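Local coordinates for Lmaj004144AAA protein (Leishmania major, PDB 1Y63) that probably phosphorylates nucleoside monophosphates and hydrolyses ATP as an AK6-type adenylate kinase, with a likely part in late maturation of the small ribosomal subunit, at residues 6-10 against 99-103; 18-22 against 114-118; 36-42 against 84-90; 105-109 against 135-141. All coordinates share one frame; numbering follows the deposited sequence.

Interaction 1. Residues 6-10 against 99-103; sequences EQPKG and RWFHM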
# COMPACT_ATOMS: atom_id res chain seq x y z
N GLU A 6 -11.41 -15.18 10.89
CA GLU A 6 -10.12 -15.73 11.39
C GLU A 6 -9.12 -14.61 11.62
O GLU A 6 -8.95 -13.75 10.76
CB GLU A 6 -9.55 -16.78 10.42
CG GLU A 6 -8.30 -17.49 10.90
CD GLU A 6 -7.88 -18.64 9.99
OE1 GLU A 6 -8.51 -18.81 8.92
OE2 GLU A 6 -6.93 -19.36 10.34
N GLN A 7 -8.49 -14.60 12.79
CA GLN A 7 -7.47 -13.60 13.09
C GLN A 7 -6.16 -14.01 12.45
O GLN A 7 -5.82 -15.20 12.42
CB GLN A 7 -7.27 -13.40 14.60
CG GLN A 7 -8.51 -12.93 15.34
CD GLN A 7 -9.09 -11.65 14.79
OE1 GLN A 7 -8.49 -10.58 14.89
NE2 GLN A 7 -10.29 -11.74 14.21
N PRO A 8 -5.42 -13.03 11.91
CA PRO A 8 -4.13 -13.33 11.31
C PRO A 8 -3.16 -14.02 12.26
O PRO A 8 -3.13 -13.71 13.44
CB PRO A 8 -3.57 -11.97 10.94
CG PRO A 8 -4.69 -11.09 10.87
CD PRO A 8 -5.78 -11.61 11.75
N LYS A 9 -2.38 -14.94 11.71
CA LYS A 9 -1.36 -15.68 12.47
C LYS A 9 -0.02 -14.95 12.47
O LYS A 9 0.85 -15.29 13.24
CB LYS A 9 -1.15 -17.06 11.87
CG LYS A 9 -2.36 -17.95 11.91
CD LYS A 9 -2.05 -19.33 11.34
CE LYS A 9 -3.33 -20.10 11.04
NZ LYS A 9 -4.10 -19.49 9.92
N GLY A 10 0.16 -13.97 11.59
CA GLY A 10 1.39 -13.19 11.56
C GLY A 10 1.16 -11.70 11.67
O GLY A 10 0.06 -11.27 12.06
N ARG A 99 -9.55 -6.24 10.23
CA ARG A 99 -9.07 -7.47 10.82
C ARG A 99 -7.67 -7.89 10.32
O ARG A 99 -6.90 -8.51 11.08
CB ARG A 99 -10.09 -8.58 10.49
CG ARG A 99 -9.69 -9.98 10.90
CD ARG A 99 -10.84 -10.94 10.80
NE ARG A 99 -11.45 -10.90 9.48
CZ ARG A 99 -11.03 -11.59 8.43
NH1 ARG A 99 -9.98 -12.41 8.53
NH2 ARG A 99 -11.63 -11.45 7.26
N TRP A 100 -7.38 -7.61 9.06
CA TRP A 100 -6.14 -8.09 8.44
C TRP A 100 -4.90 -7.38 8.92
O TRP A 100 -3.84 -7.99 9.00
CB TRP A 100 -6.19 -7.92 6.93
CG TRP A 100 -7.07 -8.88 6.18
CD1 TRP A 100 -7.76 -9.94 6.66
CD2 TRP A 100 -7.32 -8.83 4.78
NE1 TRP A 100 -8.42 -10.58 5.64
CE2 TRP A 100 -8.16 -9.91 4.47
CE3 TRP A 100 -6.89 -7.99 3.74
CZ2 TRP A 100 -8.60 -10.16 3.19
CZ3 TRP A 100 -7.32 -8.24 2.47
CH2 TRP A 100 -8.17 -9.30 2.20
N PHE A 101 -5.01 -6.08 9.24
CA PHE A 101 -3.81 -5.24 9.33
C PHE A 101 -3.45 -4.76 10.73
O PHE A 101 -4.32 -4.32 11.51
CB PHE A 101 -3.90 -4.03 8.38
CG PHE A 101 -3.85 -4.44 6.92
CD1 PHE A 101 -2.70 -5.03 6.43
CD2 PHE A 101 -4.92 -4.29 6.09
CE1 PHE A 101 -2.62 -5.44 5.14
CE2 PHE A 101 -4.85 -4.70 4.77
CZ PHE A 101 -3.68 -5.25 4.29
N HIS A 102 -2.15 -4.81 11.02
CA HIS A 102 -1.60 -4.31 12.28
C HIS A 102 -0.94 -2.96 12.17
O HIS A 102 -0.65 -2.36 13.19
CB HIS A 102 -0.63 -5.32 12.86
CG HIS A 102 -1.21 -6.68 12.92
ND1 HIS A 102 -0.96 -7.64 11.97
CD2 HIS A 102 -2.14 -7.21 13.76
CE1 HIS A 102 -1.66 -8.73 12.25
NE2 HIS A 102 -2.39 -8.48 13.33
N MET A 103 -0.68 -2.53 10.93
CA MET A 103 -0.04 -1.28 10.63
C MET A 103 -0.46 -0.85 9.22
O MET A 103 -0.53 -1.69 8.29
CB MET A 103 1.49 -1.41 10.71
CG MET A 103 2.21 -0.11 10.58
SD MET A 103 4.00 -0.42 10.46
CE MET A 103 4.26 -1.53 11.77
O HOH W 1 -6.61 -8.49 13.61
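Two loops that lead into neighbouring strands of the P-loop NTPase sheet run alongside each other at the protein surface: residues 6-10 precede strand 12-16, and residues 99-103 lead into strand 103-108. Arg99 makes the one direct hydrogen bond: its NH1 donates to Glu6 O at 2.8 Å, in the carbonyl plane but bent at the hydrogen (144°). The chain gets there by a kink at chi3 (53°) that turns the guanidinium toward Glu6. Gln7 sets its amide nitrogen against the aliphatic part of Arg99, the two chains crossing at a slant, NE2 3.5 Å from Arg99 CD. A water links the Gln7 side chain to the backbone, donating to Gln7 OE1 and, at 2.5 Å, to Arg99 O. Pro8 is wedged between: its CD lies 3.4 Å from Arg99 O, and its CB meets the edge of the His102 ring at CE1, 4.0 Å away. That same CE1 comes within 3.1 Å of Gly10 O, while His102 ND1 is hydrogen-bonded to Asn12 N at the head of the next strand. Helix 66-80 adjoins, its Glu77 forming a salt bridge with Arg99 and accepting from Trp100 NE1, and His102 packs on Leu178 of helix 161-178.

Interaction 2. Residues 18-22 against 114-118; sequences TPGTG and LFERL. With ADP (adenosine-5'-diphosphate), chain Q.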
# COMPACT_ATOMS: atom_id res chain seq x y z
N THR A 18 -0.70 7.43 -3.15
CA THR A 18 -0.86 7.70 -4.57
C THR A 18 0.15 6.93 -5.42
O THR A 18 1.31 6.70 -5.00
CB THR A 18 -0.61 9.20 -4.81
OG1 THR A 18 -1.40 9.96 -3.90
CG2 THR A 18 -0.95 9.60 -6.21
N PRO A 19 -0.29 6.48 -6.62
CA PRO A 19 0.70 5.95 -7.56
C PRO A 19 1.92 6.88 -7.68
O PRO A 19 1.77 8.10 -7.82
CB PRO A 19 -0.10 5.88 -8.87
CG PRO A 19 -1.49 5.59 -8.41
CD PRO A 19 -1.65 6.44 -7.19
N GLY A 20 3.09 6.28 -7.60
CA GLY A 20 4.37 6.95 -7.73
C GLY A 20 5.00 7.37 -6.40
O GLY A 20 6.14 7.85 -6.41
N THR A 21 4.30 7.22 -5.27
CA THR A 21 4.84 7.59 -3.96
C THR A 21 5.91 6.67 -3.38
O THR A 21 6.60 7.04 -2.42
CB THR A 21 3.72 7.80 -2.90
OG1 THR A 21 2.89 6.63 -2.84
CG2 THR A 21 2.90 9.03 -3.27
N GLY A 22 6.02 5.46 -3.92
CA GLY A 22 7.07 4.52 -3.53
C GLY A 22 6.63 3.26 -2.85
O GLY A 22 7.45 2.64 -2.16
N LEU A 114 7.22 13.71 -7.32
CA LEU A 114 6.19 12.81 -7.84
C LEU A 114 6.02 12.93 -9.34
O LEU A 114 5.92 11.94 -10.08
CB LEU A 114 4.87 13.05 -7.13
CG LEU A 114 3.76 12.07 -7.47
CD1 LEU A 114 4.18 10.67 -7.07
CD2 LEU A 114 2.44 12.44 -6.78
N PHE A 115 5.96 14.17 -9.80
CA PHE A 115 5.82 14.42 -11.24
C PHE A 115 6.93 13.73 -12.04
O PHE A 115 6.68 13.14 -13.09
CB PHE A 115 5.82 15.92 -11.49
CG PHE A 115 5.45 16.31 -12.90
CD1 PHE A 115 4.12 16.49 -13.27
CD2 PHE A 115 6.44 16.49 -13.85
CE1 PHE A 115 3.79 16.86 -14.57
CE2 PHE A 115 6.12 16.87 -15.15
CZ PHE A 115 4.79 17.04 -15.51
N GLU A 116 8.15 13.82 -11.53
CA GLU A 116 9.29 13.21 -12.23
C GLU A 116 9.20 11.69 -12.23
O GLU A 116 9.45 11.05 -13.25
CB GLU A 116 10.60 13.71 -11.61
CG GLU A 116 10.83 15.20 -11.83
CD GLU A 116 11.97 15.79 -10.99
OE1 GLU A 116 12.41 15.15 -10.02
OE2 GLU A 116 12.40 16.92 -11.31
N ARG A 117 8.82 11.11 -11.10
CA ARG A 117 8.65 9.67 -11.03
C ARG A 117 7.60 9.17 -12.01
O ARG A 117 7.77 8.15 -12.66
CB ARG A 117 8.24 9.26 -9.62
CG ARG A 117 9.32 9.42 -8.60
CD ARG A 117 8.82 8.99 -7.25
NE ARG A 117 9.82 9.25 -6.19
CZ ARG A 117 9.60 9.02 -4.90
NH1 ARG A 117 8.42 8.55 -4.48
NH2 ARG A 117 10.52 9.33 -4.00
N LEU A 118 6.48 9.87 -12.08
CA LEU A 118 5.41 9.47 -12.96
C LEU A 118 5.79 9.61 -14.44
O LEU A 118 5.32 8.84 -15.28
CB LEU A 118 4.13 10.25 -12.60
CG LEU A 118 3.52 9.92 -11.24
CD1 LEU A 118 2.41 10.95 -10.93
CD2 LEU A 118 3.01 8.49 -11.17
PB ADP Q . 4.39 3.03 -6.44
O1B ADP Q . 3.65 3.45 -7.70
O2B ADP Q . 3.86 3.78 -5.24
O3B ADP Q . 4.49 1.52 -6.24
PA ADP Q . 7.25 2.80 -6.91
O1A ADP Q . 7.75 2.00 -5.72
O2A ADP Q . 7.02 2.01 -8.20
O3A ADP Q . 5.93 3.60 -6.56
O5' ADP Q . 8.26 4.01 -7.21
C5' ADP Q . 8.46 4.42 -8.55
C4' ADP Q . 9.90 4.86 -8.64
O4' ADP Q . 10.13 5.92 -7.71
C3' ADP Q . 10.90 3.78 -8.25
O3' ADP Q . 11.18 2.87 -9.31
C2' ADP Q . 12.09 4.61 -7.86
O2' ADP Q . 12.74 5.13 -9.02
C1' ADP Q . 11.46 5.80 -7.19
N9 ADP Q . 11.34 5.76 -5.72
C8 ADP Q . 10.40 5.14 -4.93
N7 ADP Q . 10.61 5.42 -3.63
C5 ADP Q . 11.69 6.27 -3.58
C6 ADP Q . 12.40 6.95 -2.51
N6 ADP Q . 12.01 6.80 -1.23
N1 ADP Q . 13.44 7.73 -2.87
C2 ADP Q . 13.80 7.87 -4.17
N3 ADP Q . 13.21 7.29 -5.24
C4 ADP Q . 12.15 6.48 -4.96
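Gly20 O receives an almost straight bond from Arg117 NH1 (3.1 Å, 175°), in the guanidinium plane and on a carbonyl lone pair. Within the loop, Thr18 O is gripped twice, by Thr21 OG1 at 2.7 Å and by Thr21 N, which closes the type II turn over Pro19 and Gly20. Chi1 of 54° sets the Thr21 hydroxyl between its own backbone N and carbonyl carbon, turned back to that oxygen. The loop presents amides to ADP: Gly20 N reaches O1B at 2.9 Å and Gly22 N reaches O2B at 3.0 Å. Helix 111-120 leans in on Gly20. Leu114 CD1 sits 3.5 Å from Gly20 C, and Leu118 CD2 covers Pro19 O, a buried oxygen with no polar partner in the model. Arg117 extends past them. One guanidinium face lies over the adenine, NH2 3.3 Å from C5 of ADP, while NH2 also donates to Asn158 O, outside the contact. Segment 18-22 is part of the P-loop (Walker A), whose Lys23 and Thr24 also hydrogen-bond the nucleotide. A single arginine thus ties phosphate loop to base, its edge held by a carbonyl and its cationic face set over the adenine, which would probably be favourable.

Interaction 3. Residues 36-42 against 84-90; sequences GFQHLEV and GNHVVDY. With MN (manganese (II) ion), chain C.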
# COMPACT_ATOMS: atom_id res chain seq x y z
N GLY A 36 10.89 -12.50 7.53
CA GLY A 36 9.70 -13.28 7.26
C GLY A 36 8.54 -12.57 6.60
O GLY A 36 7.41 -13.00 6.79
N PHE A 37 8.80 -11.51 5.82
CA PHE A 37 7.74 -10.79 5.11
C PHE A 37 7.62 -11.20 3.65
O PHE A 37 8.63 -11.24 2.93
CB PHE A 37 7.94 -9.28 5.20
CG PHE A 37 7.42 -8.67 6.44
CD1 PHE A 37 8.21 -8.65 7.59
CD2 PHE A 37 6.13 -8.15 6.51
CE1 PHE A 37 7.72 -8.11 8.75
CE2 PHE A 37 5.65 -7.61 7.67
CZ PHE A 37 6.44 -7.60 8.80
N GLN A 38 6.39 -11.48 3.24
CA GLN A 38 6.01 -11.76 1.86
C GLN A 38 5.26 -10.53 1.35
O GLN A 38 4.32 -10.06 2.00
CB GLN A 38 5.05 -12.96 1.78
CG GLN A 38 4.44 -13.22 0.38
CD GLN A 38 3.25 -14.20 0.41
OE1 GLN A 38 3.01 -14.87 1.40
NE2 GLN A 38 2.50 -14.26 -0.69
N HIS A 39 5.65 -10.08 0.16
CA HIS A 39 5.07 -8.93 -0.50
C HIS A 39 3.92 -9.37 -1.39
O HIS A 39 4.07 -10.28 -2.22
CB HIS A 39 6.14 -8.26 -1.36
CG HIS A 39 5.64 -7.20 -2.29
ND1 HIS A 39 6.14 -7.05 -3.58
CD2 HIS A 39 4.77 -6.18 -2.11
CE1 HIS A 39 5.58 -6.00 -4.15
NE2 HIS A 39 4.74 -5.46 -3.29
N LEU A 40 2.78 -8.73 -1.21
CA LEU A 40 1.61 -8.94 -2.09
C LEU A 40 1.40 -7.64 -2.84
O LEU A 40 1.05 -6.61 -2.24
CB LEU A 40 0.33 -9.25 -1.32
CG LEU A 40 0.13 -10.56 -0.59
CD1 LEU A 40 0.90 -10.63 0.72
CD2 LEU A 40 -1.36 -10.71 -0.32
N GLU A 41 1.70 -7.65 -4.13
CA GLU A 41 1.51 -6.49 -4.99
C GLU A 41 0.10 -6.57 -5.55
O GLU A 41 -0.15 -7.22 -6.54
CB GLU A 41 2.60 -6.47 -6.10
CG GLU A 41 2.72 -5.18 -6.90
CD GLU A 41 4.03 -5.04 -7.70
OE1 GLU A 41 5.03 -5.78 -7.47
OE2 GLU A 41 4.05 -4.19 -8.60
N VAL A 42 -0.84 -5.90 -4.89
CA VAL A 42 -2.26 -6.09 -5.20
C VAL A 42 -2.63 -5.69 -6.63
O VAL A 42 -3.49 -6.34 -7.25
CB VAL A 42 -3.11 -5.34 -4.15
CG1 VAL A 42 -4.59 -5.42 -4.48
CG2 VAL A 42 -2.81 -5.92 -2.79
N GLY A 84 3.27 -16.49 8.87
CA GLY A 84 4.29 -15.61 8.30
C GLY A 84 3.74 -14.20 8.29
O GLY A 84 2.57 -13.99 8.62
N ASN A 85 4.58 -13.25 7.90
CA ASN A 85 4.23 -11.84 7.87
C ASN A 85 4.03 -11.40 6.44
O ASN A 85 4.59 -11.99 5.51
CB ASN A 85 5.32 -11.02 8.56
CG ASN A 85 5.69 -11.56 9.92
OD1 ASN A 85 4.82 -11.93 10.72
ND2 ASN A 85 7.00 -11.64 10.20
N HIS A 86 3.14 -10.44 6.24
CA HIS A 86 2.79 -10.01 4.90
C HIS A 86 2.84 -8.51 4.80
O HIS A 86 2.38 -7.80 5.71
CB HIS A 86 1.39 -10.53 4.51
CG HIS A 86 1.23 -12.01 4.74
ND1 HIS A 86 0.70 -12.53 5.89
CD2 HIS A 86 1.58 -13.07 3.97
CE1 HIS A 86 0.76 -13.86 5.85
NE2 HIS A 86 1.27 -14.22 4.68
N VAL A 87 3.39 -8.03 3.69
CA VAL A 87 3.39 -6.59 3.39
C VAL A 87 2.59 -6.40 2.11
O VAL A 87 2.98 -6.86 1.03
CB VAL A 87 4.82 -5.96 3.35
CG1 VAL A 87 5.77 -6.68 2.38
CG2 VAL A 87 4.73 -4.46 3.04
N VAL A 88 1.45 -5.77 2.26
CA VAL A 88 0.52 -5.59 1.16
C VAL A 88 0.74 -4.19 0.60
O VAL A 88 0.96 -3.23 1.36
CB VAL A 88 -0.93 -5.74 1.63
CG1 VAL A 88 -1.89 -5.47 0.50
CG2 VAL A 88 -1.15 -7.14 2.16
N ASP A 89 0.67 -4.08 -0.72
CA ASP A 89 1.05 -2.88 -1.45
C ASP A 89 -0.10 -2.52 -2.38
O ASP A 89 -0.39 -3.29 -3.29
CB ASP A 89 2.34 -3.28 -2.20
CG ASP A 89 2.65 -2.47 -3.39
OD1 ASP A 89 2.08 -1.41 -3.61
OD2 ASP A 89 3.60 -2.91 -4.10
N TYR A 90 -0.80 -1.41 -2.11
CA TYR A 90 -1.95 -0.99 -2.97
C TYR A 90 -2.27 0.47 -2.80
O TYR A 90 -2.13 0.99 -1.70
CB TYR A 90 -3.22 -1.82 -2.66
CG TYR A 90 -4.28 -1.83 -3.76
CD1 TYR A 90 -3.95 -1.99 -5.10
CD2 TYR A 90 -5.64 -1.77 -3.43
CE1 TYR A 90 -4.93 -2.04 -6.09
CE2 TYR A 90 -6.62 -1.85 -4.42
CZ TYR A 90 -6.26 -1.99 -5.73
OH TYR A 90 -7.24 -2.05 -6.70
MN MN C . 7.32 -8.57 -4.82
O HOH W 2 5.74 -10.19 -4.52
O HOH W 3 6.11 -8.02 -6.56
O HOH W 4 8.34 -10.00 -6.19
O HOH W 5 8.53 -9.45 -3.44
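His39 joins the manganese ion to the sheet: ND1 binds the metal at 2.3 Å, and NE2 on the other side of the ring donates to Asp89 OD2 at 2.9 Å. Asp89 accepts on its anti lone pair, and ring and carboxylate lie nearly coplanar (13°). With CG anti to the backbone N (chi1 170°), the imidazole reaches past Val87 to the aspartate. Four waters and Glu28 complete the metal shell; one water donates to His39 O and another to Glu41 OE1 at 2.6 Å. Asp89 OD2 is also hydrogen-bonded to Thr24 OG1 of the P-loop, so the carboxylate links the nucleotide site to the metal histidine. On the same face of the sheet, Asn85 CB stands over the centre of the Phe37 ring, 3.4 Å from its centroid, a CH-pi contact. The opposite face carries Leu40, whose CD1 touches His86 CB at 3.8 Å; His86 binds another manganese with Ser82 and Arg83, its ND1 hydrogen-bonded to Asn12 OD1. At the far end Val42 CG1 sits over the face of Tyr90, and Val42 CG2 presses tightly on Val88 CG1 (3.4 Å). Behind all this stands the backbone, Gln38 and Leu40 on one strand bonding to Asn85, Val87 and Asp89 on the other, for example Val87 N to Gln38 O at 2.8 Å. Helices 23-33 and 66-80 cover the two faces. Strand 37-41 is the outermost on this side of a five-stranded parallel sheet in the 2-3-1-4-5 order of nucleoside monophosphate kinases.

Interaction 4. Residues 105-109 against 135-141; sequences VVLHT and EIQCICE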
# COMPACT_ATOMS: atom_id res chain seq x y z
N VAL A 105 0.74 2.15 6.49
CA VAL A 105 1.70 3.21 6.21
C VAL A 105 1.25 3.94 4.99
O VAL A 105 1.02 3.32 3.94
CB VAL A 105 3.10 2.61 5.94
CG1 VAL A 105 4.09 3.70 5.68
CG2 VAL A 105 3.54 1.72 7.07
N VAL A 106 1.05 5.25 5.11
CA VAL A 106 0.65 6.07 3.96
C VAL A 106 1.86 6.90 3.55
O VAL A 106 2.39 7.66 4.36
CB VAL A 106 -0.51 7.03 4.32
CG1 VAL A 106 -0.91 7.89 3.10
CG2 VAL A 106 -1.72 6.33 4.87
N LEU A 107 2.23 6.78 2.27
CA LEU A 107 3.36 7.50 1.71
C LEU A 107 2.90 8.76 0.99
O LEU A 107 1.90 8.75 0.29
CB LEU A 107 4.14 6.62 0.73
CG LEU A 107 4.62 5.26 1.28
CD1 LEU A 107 5.42 4.49 0.23
CD2 LEU A 107 5.41 5.50 2.51
N HIS A 108 3.65 9.84 1.22
CA HIS A 108 3.51 11.10 0.50
C HIS A 108 4.77 11.44 -0.24
O HIS A 108 5.86 11.01 0.15
CB HIS A 108 3.18 12.21 1.49
CG HIS A 108 1.75 12.21 1.94
ND1 HIS A 108 0.71 12.43 1.06
CD2 HIS A 108 1.20 12.06 3.16
CE1 HIS A 108 -0.43 12.41 1.73
NE2 HIS A 108 -0.16 12.20 3.01
N THR A 109 4.64 12.23 -1.30
CA THR A 109 5.80 12.65 -2.08
C THR A 109 5.54 14.08 -2.54
O THR A 109 4.40 14.42 -2.92
CB THR A 109 6.00 11.70 -3.29
OG1 THR A 109 6.16 10.34 -2.83
CG2 THR A 109 7.20 12.03 -4.10
N GLU A 135 -2.75 13.35 -5.15
CA GLU A 135 -1.78 13.56 -4.08
C GLU A 135 -2.00 14.90 -3.39
O GLU A 135 -2.01 14.98 -2.16
CB GLU A 135 -0.36 13.41 -4.61
CG GLU A 135 0.77 13.66 -3.61
CD GLU A 135 0.86 12.64 -2.48
OE1 GLU A 135 0.21 11.57 -2.57
OE2 GLU A 135 1.60 12.93 -1.49
N ILE A 136 -2.23 15.94 -4.17
CA ILE A 136 -2.52 17.28 -3.62
C ILE A 136 -3.78 17.27 -2.76
O ILE A 136 -3.86 17.99 -1.73
CB ILE A 136 -2.69 18.33 -4.75
CG1 ILE A 136 -1.38 18.47 -5.53
CG2 ILE A 136 -3.08 19.69 -4.18
CD1 ILE A 136 -1.57 19.06 -6.89
N GLN A 137 -4.77 16.46 -3.15
CA GLN A 137 -6.05 16.40 -2.42
C GLN A 137 -6.01 15.40 -1.26
O GLN A 137 -7.01 15.22 -0.57
CB GLN A 137 -7.21 16.07 -3.36
CG GLN A 137 -7.45 17.11 -4.47
CD GLN A 137 -7.86 18.46 -3.93
OE1 GLN A 137 -8.35 18.58 -2.81
NE2 GLN A 137 -7.66 19.51 -4.74
N CYS A 138 -4.85 14.78 -1.02
CA CYS A 138 -4.65 13.80 0.07
C CYS A 138 -5.67 12.66 0.05
O CYS A 138 -6.09 12.19 1.10
CB CYS A 138 -4.64 14.47 1.44
SG CYS A 138 -3.30 15.64 1.67
N ILE A 139 -6.04 12.20 -1.14
CA ILE A 139 -7.11 11.20 -1.28
C ILE A 139 -6.77 9.92 -0.52
O ILE A 139 -7.59 9.41 0.29
CB ILE A 139 -7.40 10.90 -2.77
CG1 ILE A 139 -7.90 12.18 -3.46
CG2 ILE A 139 -8.36 9.72 -2.91
CD1 ILE A 139 -9.16 12.78 -2.89
N CYS A 140 -5.57 9.40 -0.74
CA CYS A 140 -5.17 8.10 -0.16
C CYS A 140 -5.05 8.19 1.37
O CYS A 140 -5.47 7.28 2.10
CB CYS A 140 -3.87 7.61 -0.80
SG CYS A 140 -4.02 7.26 -2.57
N GLU A 141 -4.48 9.29 1.86
CA GLU A 141 -4.33 9.45 3.29
C GLU A 141 -5.70 9.54 3.94
O GLU A 141 -5.96 8.91 4.98
CB GLU A 141 -3.50 10.67 3.65
CG GLU A 141 -3.21 10.69 5.14
CD GLU A 141 -2.58 11.98 5.64
OE1 GLU A 141 -1.81 12.61 4.91
OE2 GLU A 141 -2.87 12.35 6.80
O HOH W 6 -0.35 9.54 -0.95
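His108 is clamped between two glutamates, its ND1 donating to Glu135 OE2 at 2.7 Å and its NE2 donating to Glu141 OE1 at an unusually short 2.5 Å. Both oxygens lie near the ring plane, whereas the carboxylates are turned 64° and 67° from it. Having a donor bond at each nitrogen would favour a protonated imidazole and fixes the rotation of the ring. Glu135, kinked at chi2 (67°), takes Thr109 N on the opposite face of its carboxylate from His108 ND1, both at OE2. The histidine ends strand 103-108 of the P-loop NTPase sheet. Glu135 sits in the last turn of helix 125-136, which closes in a Schellman motif at Cys138; that cysteine also holds the N-cap position of helix 139-147, to which Glu141 belongs. Val106 CG1 adds apolar packing, 3.8 Å from Glu141 CB. Contact is less direct at the other oxygen of Glu135: OE1 is met through one water, shared with Leu107 O at 2.7 Å each, and is hydrogen-bonded to Thr18 OG1 of the phosphate loop. On the looser, partly exposed side, Glu141 OE2 forms a salt bridge with Arg145, one helical turn on.

In the fold
All four contacts lie on or beside one five-stranded parallel sheet. Interactions 2 and 4 sit together, centres 11 Å apart, and touch; strand 103-108, helix 111-120 and helix 125-136, which they share, follow one another in the chain. Interactions 1 and 3 form the second pair, centres 12 Å apart, touching through Phe101 and Val88. Interactions 1 and 2 lie about 29 Å apart between centres, on opposite sides of the chain's centre. Along the chain, 36-42/84-90 is nested within the loops closed by both 6-10/99-103 and 18-22/114-118, whereas 105-109/135-141 opens after interaction 1 has closed and crosses interaction 2. The nucleotide site thus draws on parts far apart in sequence, 18-22 and 114-118 among them.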